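Local atomic coordinates of 462aa long hypothetical selenium-binding protein (Sulfolobus tokodaii, PDB entry 2ECE), a protein that is of unknown function but adopts a beta-propeller fold and, as a member of the selenium-binding protein family, may bind selenium. Residues A[24-32]-A[44-52]. Sequence-based numbering, arbitrary orientation.
Sequences PEDLAYVAC and FIAVVDVNP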
loop_
_atom_site.group_PDB
_atom_site.type_symbol
_atom_site.label_atom_id
_atom_site.label_comp_id
_atom_site.label_asym_id
_atom_site.label_seq_id
_atom_site.Cartn_x
_atom_site.Cartn_y
_atom_site.Cartn_z
ATOM N N PRO A 24 -21.079 2.120 6.091
ATOM C CA PRO A 24 -20.128 1.126 5.579
ATOM C C PRO A 24 -19.924 1.262 4.071
ATOM O O PRO A 24 -20.699 1.934 3.390
ATOM C CB PRO A 24 -20.788 -0.211 5.932
ATOM C CG PRO A 24 -21.761 0.133 7.028
ATOM C CD PRO A 24 -22.301 1.458 6.579
ATOM N N GLU A 25 -18.887 0.606 3.557
ATOM C CA GLU A 25 -18.577 0.640 2.129
ATOM C C GLU A 25 -19.503 -0.282 1.325
ATOM O O GLU A 25 -19.846 -1.368 1.781
ATOM C CB GLU A 25 -17.119 0.212 1.899
ATOM C CG GLU A 25 -16.824 -1.267 2.178
ATOM C CD GLU A 25 -16.630 -1.590 3.656
ATOM O OE1 GLU A 25 -16.824 -0.693 4.504
ATOM O OE2 GLU A 25 -16.281 -2.752 3.975
ATOM N N ASP A 26 -19.899 0.157 0.131
ATOM C CA ASP A 26 -20.756 -0.636 -0.751
ATOM C C ASP A 26 -19.919 -1.344 -1.817
ATOM O O ASP A 26 -20.293 -2.409 -2.313
ATOM C CB ASP A 26 -21.774 0.241 -1.490
ATOM C CG ASP A 26 -22.936 0.664 -0.623
ATOM O OD1 ASP A 26 -23.417 -0.165 0.183
ATOM O OD2 ASP A 26 -23.382 1.825 -0.763
ATOM N N LEU A 27 -18.784 -0.740 -2.166
ATOM C CA LEU A 27 -17.923 -1.283 -3.209
ATOM C C LEU A 27 -16.456 -1.280 -2.847
ATOM O O LEU A 27 -16.015 -0.555 -1.958
ATOM C CB LEU A 27 -18.082 -0.470 -4.495
ATOM C CG LEU A 27 -19.484 -0.243 -5.037
ATOM C CD1 LEU A 27 -19.461 0.943 -5.994
ATOM C CD2 LEU A 27 -19.985 -1.512 -5.720
ATOM N N ALA A 28 -15.701 -2.087 -3.585
ATOM C CA ALA A 28 -14.263 -2.195 -3.407
ATOM C C ALA A 28 -13.622 -2.124 -4.785
ATOM O O ALA A 28 -13.896 -2.951 -5.653
ATOM C CB ALA A 28 -13.911 -3.514 -2.734
ATOM N N TYR A 29 -12.795 -1.112 -4.998
ATOM C CA TYR A 29 -12.108 -0.961 -6.268
ATOM C C TYR A 29 -10.784 -1.692 -6.085
ATOM O O TYR A 29 -10.096 -1.490 -5.085
ATOM C CB TYR A 29 -11.889 0.525 -6.566
ATOM C CG TYR A 29 -13.188 1.288 -6.739
ATOM C CD1 TYR A 29 -14.032 1.031 -7.821
ATOM C CD2 TYR A 29 -13.576 2.265 -5.817
ATOM C CE1 TYR A 29 -15.232 1.730 -7.986
ATOM C CE2 TYR A 29 -14.772 2.970 -5.972
ATOM C CZ TYR A 29 -15.594 2.698 -7.061
ATOM O OH TYR A 29 -16.764 3.409 -7.236
ATOM N N VAL A 30 -10.430 -2.549 -7.038
ATOM C CA VAL A 30 -9.200 -3.318 -6.909
ATOM C C VAL A 30 -8.280 -3.194 -8.114
ATOM O O VAL A 30 -8.696 -3.406 -9.256
ATOM C CB VAL A 30 -9.524 -4.810 -6.676
ATOM C CG1 VAL A 30 -8.252 -5.591 -6.358
ATOM C CG2 VAL A 30 -10.543 -4.942 -5.538
ATOM N N ALA A 31 -7.024 -2.851 -7.854
ATOM C CA ALA A 31 -6.049 -2.728 -8.926
ATOM C C ALA A 31 -5.663 -4.146 -9.336
ATOM O O ALA A 31 -5.138 -4.911 -8.522
ATOM C CB ALA A 31 -4.826 -1.969 -8.435
ATOM N N CYS A 32 -5.939 -4.499 -10.589
ATOM C CA CYS A 32 -5.625 -5.837 -11.098
ATOM C C CYS A 32 -4.660 -5.785 -12.278
ATOM O O CYS A 32 -4.682 -4.841 -13.059
ATOM C CB CYS A 32 -6.911 -6.551 -11.517
ATOM S SG CYS A 32 -8.007 -6.900 -10.124
ATOM N N PHE A 44 -6.275 -3.655 -15.251
ATOM C CA PHE A 44 -7.594 -3.052 -15.098
ATOM C C PHE A 44 -7.969 -2.823 -13.643
ATOM O O PHE A 44 -7.354 -3.373 -12.732
ATOM C CB PHE A 44 -8.659 -3.961 -15.730
ATOM C CG PHE A 44 -8.720 -5.341 -15.114
ATOM C CD1 PHE A 44 -9.652 -5.638 -14.116
ATOM C CD2 PHE A 44 -7.843 -6.345 -15.531
ATOM C CE1 PHE A 44 -9.714 -6.915 -13.545
ATOM C CE2 PHE A 44 -7.894 -7.622 -14.969
ATOM C CZ PHE A 44 -8.837 -7.910 -13.969
ATOM N N ILE A 45 -8.991 -2.001 -13.443
ATOM C CA ILE A 45 -9.507 -1.725 -12.109
ATOM C C ILE A 45 -10.790 -2.532 -12.022
ATOM O O ILE A 45 -11.685 -2.386 -12.858
ATOM C CB ILE A 45 -9.858 -0.234 -11.909
ATOM C CG1 ILE A 45 -8.578 0.594 -11.749
ATOM C CG2 ILE A 45 -10.761 -0.075 -10.674
ATOM C CD1 ILE A 45 -7.852 0.362 -10.430
ATOM N N ALA A 46 -10.876 -3.401 -11.026
ATOM C CA ALA A 46 -12.073 -4.211 -10.871
ATOM C C ALA A 46 -12.990 -3.574 -9.847
ATOM O O ALA A 46 -12.526 -3.045 -8.834
ATOM C CB ALA A 46 -11.698 -5.615 -10.433
ATOM N N VAL A 47 -14.290 -3.611 -10.125
ATOM C CA VAL A 47 -15.277 -3.062 -9.208
ATOM C C VAL A 47 -15.961 -4.252 -8.549
ATOM O O VAL A 47 -16.676 -5.005 -9.206
ATOM C CB VAL A 47 -16.332 -2.213 -9.945
ATOM C CG1 VAL A 47 -17.312 -1.628 -8.941
ATOM C CG2 VAL A 47 -15.649 -1.096 -10.728
ATOM N N VAL A 48 -15.726 -4.422 -7.252
ATOM C CA VAL A 48 -16.300 -5.526 -6.496
ATOM C C VAL A 48 -17.424 -5.074 -5.565
ATOM O O VAL A 48 -17.252 -4.132 -4.776
ATOM C CB VAL A 48 -15.217 -6.241 -5.656
ATOM C CG1 VAL A 48 -15.842 -7.355 -4.834
ATOM C CG2 VAL A 48 -14.142 -6.812 -6.573
ATOM N N ASP A 49 -18.571 -5.748 -5.679
ATOM C CA ASP A 49 -19.734 -5.450 -4.848
ATOM C C ASP A 49 -19.410 -6.075 -3.508
ATOM O O ASP A 49 -19.240 -7.293 -3.380
ATOM C CB ASP A 49 -21.016 -6.079 -5.406
ATOM C CG ASP A 49 -22.268 -5.553 -4.717
ATOM O OD1 ASP A 49 -22.212 -5.288 -3.492
ATOM O OD2 ASP A 49 -23.307 -5.404 -5.401
ATOM N N VAL A 50 -19.341 -5.223 -2.501
ATOM C CA VAL A 50 -18.965 -5.659 -1.183
ATOM C C VAL A 50 -20.045 -5.538 -0.094
ATOM O O VAL A 50 -19.761 -5.700 1.093
ATOM C CB VAL A 50 -17.638 -4.915 -0.836
ATOM C CG1 VAL A 50 -17.781 -4.022 0.368
ATOM C CG2 VAL A 50 -16.523 -5.917 -0.691
ATOM N N ASN A 51 -21.285 -5.303 -0.523
ATOM C CA ASN A 51 -22.457 -5.169 0.357
ATOM C C ASN A 51 -23.176 -6.526 0.456
ATOM O O ASN A 51 -23.723 -7.008 -0.531
ATOM C CB ASN A 51 -23.421 -4.142 -0.247
ATOM C CG ASN A 51 -24.589 -3.805 0.667
ATOM O OD1 ASN A 51 -25.038 -4.627 1.473
ATOM N ND2 ASN A 51 -25.103 -2.587 0.525
ATOM N N PRO A 52 -23.200 -7.145 1.652
ATOM C CA PRO A 52 -23.843 -8.446 1.896
ATOM C C PRO A 52 -25.314 -8.541 1.491
ATOM O O PRO A 52 -25.811 -9.623 1.170
ATOM C CB PRO A 52 -23.656 -8.646 3.399
ATOM C CG PRO A 52 -22.387 -7.916 3.670
ATOM C CD PRO A 52 -22.587 -6.645 2.891
HETATM O O HOH W 1 -19.689 -3.726 3.388
#
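Paired as an antiparallel beta hairpin, strands 27-32 and 44-49 form the middle of a four-stranded propeller blade, flanked by strands 60-65 and 443-449. A28 with V48, V30 with A46 and C32 with F44 are the hydrogen-bonded pairs, each joined by two backbone bonds, for example A46 N to V30 O at 2.8 Å. At the C32 end, F44 lays one ring face against the C32 methylene, CB standing 3.5 Å from the ring centroid in a CH-pi contact. The phenyl group of F44 gets there because its CG sits between the backbone N and the carbonyl carbon (chi1 60°), which sets the F44 ring alongside the C32 side chain; C32 SG sits oblique to the F44 ring and touches A46 CB at 3.9 Å, where a small alanine suits. With a leucine in place of F44 the flat ring face is gone, and C32 CB and SG would probably be less closely covered. On the other face of the sheet, V47 CG2 meets the edge of the Y29 ring, 3.9 Å from CD1, while the Y29 hydroxyl bonds P117 O. Past the strands, V50 N bonds D26 O at 3.0 Å, and V50 CG1 packs against E25 CG, whose carboxylate pairs with R394. D49 OD1 accepts from N51 N in an Asx turn, its OD2 held by R118 and T56. Here strand 443-449 completes a blade begun by N-terminal strands, the "Velcro" closure characteristic of many beta propellers.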